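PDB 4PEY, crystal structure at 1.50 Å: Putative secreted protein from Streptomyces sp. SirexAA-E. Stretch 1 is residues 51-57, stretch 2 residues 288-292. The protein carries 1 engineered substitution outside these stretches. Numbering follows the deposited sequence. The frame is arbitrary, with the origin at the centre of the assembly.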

# COMPACT_ATOMS: atom_id res chain seq x y z
N GLY A 51 -2.79 -14.70 -11.62
CA GLY A 51 -4.08 -15.18 -12.08
C GLY A 51 -5.18 -14.16 -11.87
O GLY A 51 -4.96 -13.12 -11.24
N THR A 52 -6.37 -14.46 -12.39
CA THR A 52 -7.49 -13.53 -12.30
C THR A 52 -8.49 -13.90 -11.20
O THR A 52 -9.46 -13.17 -10.98
N ASP A 53 -8.26 -15.00 -10.49
CA ASP A 53 -9.15 -15.35 -9.40
C ASP A 53 -8.95 -14.40 -8.22
O ASP A 53 -7.85 -13.89 -8.00
N ARG A 54 -10.03 -14.15 -7.48
CA ARG A 54 -10.06 -13.19 -6.37
C ARG A 54 -10.97 -13.72 -5.26
O ARG A 54 -12.06 -14.21 -5.55
N TYR A 55 -10.55 -13.57 -4.00
CA TYR A 55 -11.34 -14.08 -2.88
C TYR A 55 -11.34 -13.16 -1.69
O TYR A 55 -10.27 -12.66 -1.30
N ALA A 56 -12.51 -12.98 -1.07
CA ALA A 56 -12.59 -12.34 0.24
C ALA A 56 -13.14 -13.34 1.24
O ALA A 56 -14.18 -13.96 1.00
N LEU A 57 -12.43 -13.50 2.35
CA LEU A 57 -12.85 -14.37 3.45
C LEU A 57 -13.34 -13.48 4.58
O LEU A 57 -12.57 -12.67 5.12
N THR A 288 -16.96 -6.05 -5.26
CA THR A 288 -16.79 -7.44 -4.84
C THR A 288 -15.56 -8.01 -5.56
O THR A 288 -15.13 -7.46 -6.57
N PRO A 289 -14.98 -9.11 -5.04
CA PRO A 289 -13.72 -9.59 -5.61
C PRO A 289 -13.87 -10.05 -7.05
O PRO A 289 -14.71 -10.90 -7.36
N GLY A 290 -13.07 -9.46 -7.93
CA GLY A 290 -13.09 -9.82 -9.33
C GLY A 290 -12.21 -8.88 -10.11
O GLY A 290 -11.54 -8.03 -9.53
N VAL A 291 -12.22 -9.04 -11.42
CA VAL A 291 -11.45 -8.20 -12.31
C VAL A 291 -12.41 -7.48 -13.24
O VAL A 291 -13.19 -8.12 -13.96
N TYR A 292 -12.33 -6.15 -13.23
CA TYR A 292 -13.27 -5.29 -13.93
C TYR A 292 -12.61 -4.47 -15.03
O TYR A 292 -11.86 -3.54 -14.74

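Which side chains face the other stretch? The two segments run in nearly opposite directions, 164° apart, with Arg54 beside Pro289 and Thr52 nearest Val291. On the first stretch the CA-to-CB bonds of Arg54 and Ala56 point toward the partner, while those of Asp53, before Arg54, and Tyr55, between the two, point away, the alternation expected of an extended backbone. On the second, Pro289 and Val291 point toward the first stretch and are separated by Gly290, which has no side chain. No hydrogen bond joins the stretches, so the contact rests on packing.

How does Arg54 hold its shape? Its chi1 of -60° and chi2 of -69° are both m, and this double turn folds the chain back toward the beginning of its own stretch; chi3 then extends in t, and chi4 of -88° sets the guanidinium. The fold brings NH1 within hydrogen-bonding distance of two backbone carbonyls: Arg54 NH1 to Gly51 O is 2.9 Å and Arg54 NH1 to Asp53 O is 3.0 Å, both with nearly straight geometry. The arginine thus braces the loop that leads into the strand. NE and NH2 find hydrogen-bond partners elsewhere in the structure, which helps this buried charged group tolerate its surroundings.

What does the second stretch offer the arginine? Near the backbone, Arg54 CB lies 3.6 Å from Pro289 CB and also 3.6 Å from Gly290 N, so the root of the side chain packs where proline meets glycine. Farther out, Val291, with chi1 at 177° (t), places CG2 over one face of the guanidinium, 3.9 Å from Arg54 NH2. The same methyl carbon touches the backbone of the first stretch, with Val291 CG2 3.7 Å from Thr52 O. Thr52, in the p rotamer, has its CA-to-CB bond directed sideways and contributes a looser contact, its CB 4.2 Å from Val291 CG2.

What closes the other end of the contact, and how is the second stretch steadied? Ala56 CB meets Pro289 CG at 3.7 Å, a small apolar contact between a methyl and a proline ring puckered C-gamma exo. Pro289 therefore touches both inward-facing residues, Arg54 through CB and Ala56 through CG. Away from this interface, Tyr292 adopts m, with chi1 at -56°, and its ring reaches back along its own stretch so that Tyr292 OH donates a 2.6 Å hydrogen bond to Thr288 O. That bond ties the two ends of the second stretch together without touching the first.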

# COMPACT_ATOMS: atom_id res chain seq x y z
CB THR A 52 -8.23 -13.42 -13.64
OG1 THR A 52 -8.58 -14.73 -14.11
CG2 THR A 52 -7.35 -12.73 -14.69
CB ASP A 53 -8.96 -16.82 -8.99
CG ASP A 53 -9.59 -17.80 -9.98
OD1 ASP A 53 -10.42 -17.38 -10.82
OD2 ASP A 53 -9.28 -19.00 -9.91
CB ARG A 54 -10.59 -11.83 -6.84
CG ARG A 54 -9.78 -11.15 -7.93
CD ARG A 54 -8.44 -10.70 -7.38
NE ARG A 54 -7.70 -9.83 -8.31
CZ ARG A 54 -6.87 -10.27 -9.25
NH1 ARG A 54 -6.68 -11.57 -9.44
NH2 ARG A 54 -6.24 -9.40 -10.03
CB TYR A 55 -10.82 -15.44 -2.41
CG TYR A 55 -10.86 -16.54 -3.44
CD1 TYR A 55 -9.78 -16.74 -4.29
CD2 TYR A 55 -11.96 -17.37 -3.54
CE1 TYR A 55 -9.81 -17.74 -5.23
CE2 TYR A 55 -11.99 -18.38 -4.48
CZ TYR A 55 -10.91 -18.56 -5.32
OH TYR A 55 -10.94 -19.57 -6.25
CB ALA A 56 -13.47 -11.09 0.20
CB LEU A 57 -11.71 -15.28 3.92
CG LEU A 57 -10.90 -15.98 2.82
CD1 LEU A 57 -9.72 -16.74 3.42
CD2 LEU A 57 -11.80 -16.90 1.99
CB THR A 288 -18.06 -8.26 -5.13
OG1 THR A 288 -18.30 -8.33 -6.54
CG2 THR A 288 -19.27 -7.64 -4.45
CB PRO A 289 -13.34 -10.77 -4.71
CG PRO A 289 -14.15 -10.56 -3.44
CD PRO A 289 -15.42 -9.94 -3.90
CB VAL A 291 -10.42 -9.02 -13.12
CG1 VAL A 291 -9.67 -8.13 -14.11
CG2 VAL A 291 -9.44 -9.71 -12.18
CB TYR A 292 -13.96 -4.34 -12.93
CG TYR A 292 -14.63 -5.08 -11.81
CD1 TYR A 292 -13.96 -5.36 -10.62
CD2 TYR A 292 -15.93 -5.52 -11.95
CE1 TYR A 292 -14.58 -6.05 -9.59
CE2 TYR A 292 -16.56 -6.21 -10.93
CZ TYR A 292 -15.88 -6.47 -9.75
OH TYR A 292 -16.53 -7.16 -8.76